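Local coordinates for protein N-acetylneuraminate lyase (Fusobacterium nucleatum subsp. nucleatum ATCC 25586, PDB 5ZKA) that is an N-acetylneuraminate lyase, a TIM-barrel enzyme of the dihydrodipicolinate synthetase family, at residues S23-P28 / R41-Y46. Numbering follows the deposited sequence.
Sequences SALMVP and REIIRY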
ATOM      1  N   SER A  23     -13.258  -1.034 -16.986  1.00 25.87           N
ATOM      2  CA  SER A  23     -13.785   0.270 -16.601  1.00 23.49           C
ATOM      3  C   SER A  23     -15.015   0.083 -15.724  1.00 27.09           C
ATOM      4  O   SER A  23     -15.922  -0.675 -16.075  1.00 25.83           O
ATOM      5  CB  SER A  23     -14.171   1.094 -17.830  1.00 25.37           C
ATOM      6  OG  SER A  23     -13.021   1.632 -18.468  1.00 30.16           O
ATOM      7  N   ALA A  24     -15.053   0.783 -14.595  1.00 23.15           N
ATOM      8  CA  ALA A  24     -16.291   0.914 -13.836  1.00 21.40           C
ATOM      9  C   ALA A  24     -17.140   1.912 -14.593  1.00 27.43           C
ATOM     10  O   ALA A  24     -16.878   3.120 -14.573  1.00 26.53           O
ATOM     11  CB  ALA A  24     -16.021   1.363 -12.403  1.00 26.35           C
ATOM     12  N   LEU A  25     -18.126   1.385 -15.309  1.00 29.28           N
ATOM     13  CA  LEU A  25     -18.838   2.146 -16.317  1.00 31.34           C
ATOM     14  C   LEU A  25     -19.579   3.329 -15.706  1.00 34.05           C
ATOM     15  O   LEU A  25     -20.392   3.169 -14.793  1.00 32.27           O
ATOM     16  CB  LEU A  25     -19.809   1.218 -17.044  1.00 27.47           C
ATOM     17  CG  LEU A  25     -20.569   1.829 -18.215  1.00 28.98           C
ATOM     18  CD1 LEU A  25     -19.585   2.159 -19.332  1.00 32.16           C
ATOM     19  CD2 LEU A  25     -21.644   0.863 -18.698  1.00 33.32           C
ATOM     20  N   MET A  26     -19.303   4.521 -16.220  1.00 30.36           N
ATOM     21  CA  MET A  26     -20.069   5.692 -15.822  1.00 28.41           C
ATOM     22  C   MET A  26     -21.368   5.770 -16.609  1.00 35.82           C
ATOM     23  O   MET A  26     -21.470   5.283 -17.740  1.00 34.58           O
ATOM     24  CB  MET A  26     -19.259   6.961 -16.046  1.00 30.29           C
ATOM     25  CG  MET A  26     -17.936   6.927 -15.314  1.00 38.37           C
ATOM     26  SD  MET A  26     -17.511   8.516 -14.608  1.00 47.14           S
ATOM     27  CE  MET A  26     -18.839   8.795 -13.445  1.00 50.73           C
ATOM     28  N   VAL A  27     -22.365   6.407 -16.005  1.00 28.48           N
ATOM     29  CA  VAL A  27     -23.711   6.476 -16.558  1.00 29.83           C
ATOM     30  C   VAL A  27     -24.088   7.940 -16.698  1.00 27.53           C
ATOM     31  O   VAL A  27     -23.943   8.701 -15.738  1.00 29.69           O
ATOM     32  CB  VAL A  27     -24.743   5.739 -15.686  1.00 29.30           C
ATOM     33  CG1 VAL A  27     -26.152   5.910 -16.282  1.00 28.70           C
ATOM     34  CG2 VAL A  27     -24.371   4.272 -15.587  1.00 35.07           C
ATOM     35  N   PRO A  28     -24.550   8.386 -17.875  1.00 31.45           N
ATOM     36  CA  PRO A  28     -24.988   9.774 -18.012  1.00 33.82           C
ATOM     37  C   PRO A  28     -26.454   9.926 -17.653  1.00 32.95           C
ATOM     38  O   PRO A  28     -27.318   9.184 -18.142  1.00 32.17           O
ATOM     39  CB  PRO A  28     -24.721  10.082 -19.492  1.00 34.88           C
ATOM     40  CG  PRO A  28     -24.881   8.768 -20.177  1.00 36.63           C
ATOM     41  CD  PRO A  28     -24.481   7.692 -19.172  1.00 33.61           C
ATOM     42  N   ARG A  41     -24.813   4.511 -24.346  1.00 31.01           N
ATOM     43  CA  ARG A  41     -24.218   3.755 -25.441  1.00 33.20           C
ATOM     44  C   ARG A  41     -22.919   4.399 -25.924  1.00 35.51           C
ATOM     45  O   ARG A  41     -21.963   3.694 -26.268  1.00 36.59           O
ATOM     46  CB  ARG A  41     -25.226   3.617 -26.582  1.00 34.34           C
ATOM     47  CG  ARG A  41     -26.475   2.837 -26.141  1.00 34.34           C
ATOM     48  CD  ARG A  41     -27.432   2.564 -27.295  1.00 39.03           C
ATOM     49  NE  ARG A  41     -28.611   1.850 -26.812  1.00 41.00           N
ATOM     50  CZ  ARG A  41     -28.758   0.528 -26.840  1.00 43.41           C
ATOM     51  NH1 ARG A  41     -27.804  -0.238 -27.349  1.00 38.24           N
ATOM     52  NH2 ARG A  41     -29.865  -0.026 -26.357  1.00 43.56           N
ATOM     53  N   GLU A  42     -22.858   5.737 -25.945  1.00 38.34           N
ATOM     54  CA  GLU A  42     -21.632   6.410 -26.374  1.00 39.49           C
ATOM     55  C   GLU A  42     -20.485   6.149 -25.406  1.00 37.95           C
ATOM     56  O   GLU A  42     -19.331   5.997 -25.825  1.00 33.64           O
ATOM     57  CB  GLU A  42     -21.870   7.913 -26.512  1.00 34.20           C
ATOM     58  CG  GLU A  42     -22.799   8.284 -27.677  1.00 33.78           C
ATOM     59  CD  GLU A  42     -22.918   9.780 -27.868  1.00 46.49           C
ATOM     60  OE1 GLU A  42     -22.195  10.526 -27.172  1.00 42.10           O
ATOM     61  OE2 GLU A  42     -23.751  10.211 -28.699  1.00 49.84           O
ATOM     62  N   ILE A  43     -20.777   6.117 -24.105  1.00 33.25           N
ATOM     63  CA  ILE A  43     -19.723   5.847 -23.132  1.00 32.57           C
ATOM     64  C   ILE A  43     -19.236   4.412 -23.263  1.00 33.51           C
ATOM     65  O   ILE A  43     -18.033   4.134 -23.189  1.00 33.95           O
ATOM     66  CB  ILE A  43     -20.223   6.141 -21.707  1.00 33.26           C
ATOM     67  CG1 ILE A  43     -20.527   7.629 -21.532  1.00 30.75           C
ATOM     68  CG2 ILE A  43     -19.193   5.679 -20.675  1.00 34.58           C
ATOM     69  CD1 ILE A  43     -21.102   7.962 -20.138  1.00 34.35           C
ATOM     70  N   ILE A  44     -20.166   3.475 -23.442  1.00 31.30           N
ATOM     71  CA  ILE A  44     -19.801   2.079 -23.662  1.00 33.19           C
ATOM     72  C   ILE A  44     -18.929   1.944 -24.906  1.00 33.98           C
ATOM     73  O   ILE A  44     -17.884   1.281 -24.879  1.00 29.63           O
ATOM     74  CB  ILE A  44     -21.071   1.212 -23.772  1.00 28.95           C
ATOM     75  CG1 ILE A  44     -21.785   1.143 -22.419  1.00 29.07           C
ATOM     76  CG2 ILE A  44     -20.721  -0.180 -24.263  1.00 28.88           C
ATOM     77  CD1 ILE A  44     -23.242   0.694 -22.515  1.00 29.21           C
ATOM     78  N   ARG A  45     -19.360   2.546 -26.022  1.00 33.35           N
ATOM     79  CA  ARG A  45     -18.575   2.461 -27.252  1.00 33.37           C
ATOM     80  C   ARG A  45     -17.178   3.052 -27.067  1.00 33.62           C
ATOM     81  O   ARG A  45     -16.191   2.486 -27.544  1.00 31.87           O
ATOM     82  CB  ARG A  45     -19.307   3.161 -28.402  1.00 36.18           C
ATOM     83  CG  ARG A  45     -20.545   2.422 -28.892  1.00 33.91           C
ATOM     84  CD  ARG A  45     -20.286   1.583 -30.158  1.00 34.05           C
ATOM     85  NE  ARG A  45     -19.243   0.569 -29.968  1.00 36.20           N
ATOM     86  CZ  ARG A  45     -19.439  -0.623 -29.408  1.00 40.47           C
ATOM     87  NH1 ARG A  45     -20.641  -0.967 -28.962  1.00 41.77           N
ATOM     88  NH2 ARG A  45     -18.426  -1.473 -29.276  1.00 40.61           N
ATOM     89  N   TYR A  46     -17.072   4.181 -26.360  1.00 29.05           N
ATOM     90  CA  TYR A  46     -15.757   4.771 -26.114  1.00 32.12           C
ATOM     91  C   TYR A  46     -14.856   3.817 -25.336  1.00 30.46           C
ATOM     92  O   TYR A  46     -13.685   3.632 -25.684  1.00 31.31           O
ATOM     93  CB  TYR A  46     -15.916   6.094 -25.364  1.00 31.27           C
ATOM     94  CG  TYR A  46     -14.648   6.908 -25.256  1.00 27.28           C
ATOM     95  CD1 TYR A  46     -14.189   7.658 -26.333  1.00 29.35           C
ATOM     96  CD2 TYR A  46     -13.928   6.956 -24.070  1.00 30.56           C
ATOM     97  CE1 TYR A  46     -13.026   8.413 -26.232  1.00 30.75           C
ATOM     98  CE2 TYR A  46     -12.778   7.700 -23.962  1.00 33.78           C
ATOM     99  CZ  TYR A  46     -12.328   8.428 -25.047  1.00 30.45           C
ATOM    100  OH  TYR A  46     -11.178   9.176 -24.926  1.00 32.83           O
TER
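The pyrrolidine ring of Pro28 is covered on one face by the methyl tip of Ile43. CD1 of Ile43 lies above the mean ring plane, shifted off centre toward CD and CG: it is 3.5 Å from Pro28 CD and 3.9 Å from Pro28 CG. Ile43 carries the largest share of the contact. Its CG1 stands beside the backbone N (chi1 -65°), which puts CG2 anti to that nitrogen and facing Leu25, while the extended chain beyond (chi2 177°) carries CD1 out to the proline.

CD1 and CG2 of Ile43 also both approach the carbonyl of Met26 from the helix side, with CD1 of Ile43 3.6 Å and CG2 of Ile43 3.7 Å from Met26 O. That oxygen is buried by the contact and has no partner anywhere in the model. Leu25, with CG anti to its backbone N (chi1 -175°), reaches across to the helix. Its CD1 bridges the two isoleucines, lying 3.8 Å from Ile43 CG2 and 3.9 Å from Ile44 CG1, whereas Leu25 CD2 meets Ile44 alone, 3.7 Å from Ile44 CG1. Both isoleucine chains cross the leucine obliquely, and its branched end touches each of them.

The contact thus packs the chain that leaves barrel strand 20-24, from Leu25 to Pro28, on helix 37-49, within a beta-alpha-beta unit completed by strand 55-58. Asn224 of helix 223-237 also touches Met26 and Ile43, whereas Ala80 and Glu83 of helix 70-84 pack on Ile44.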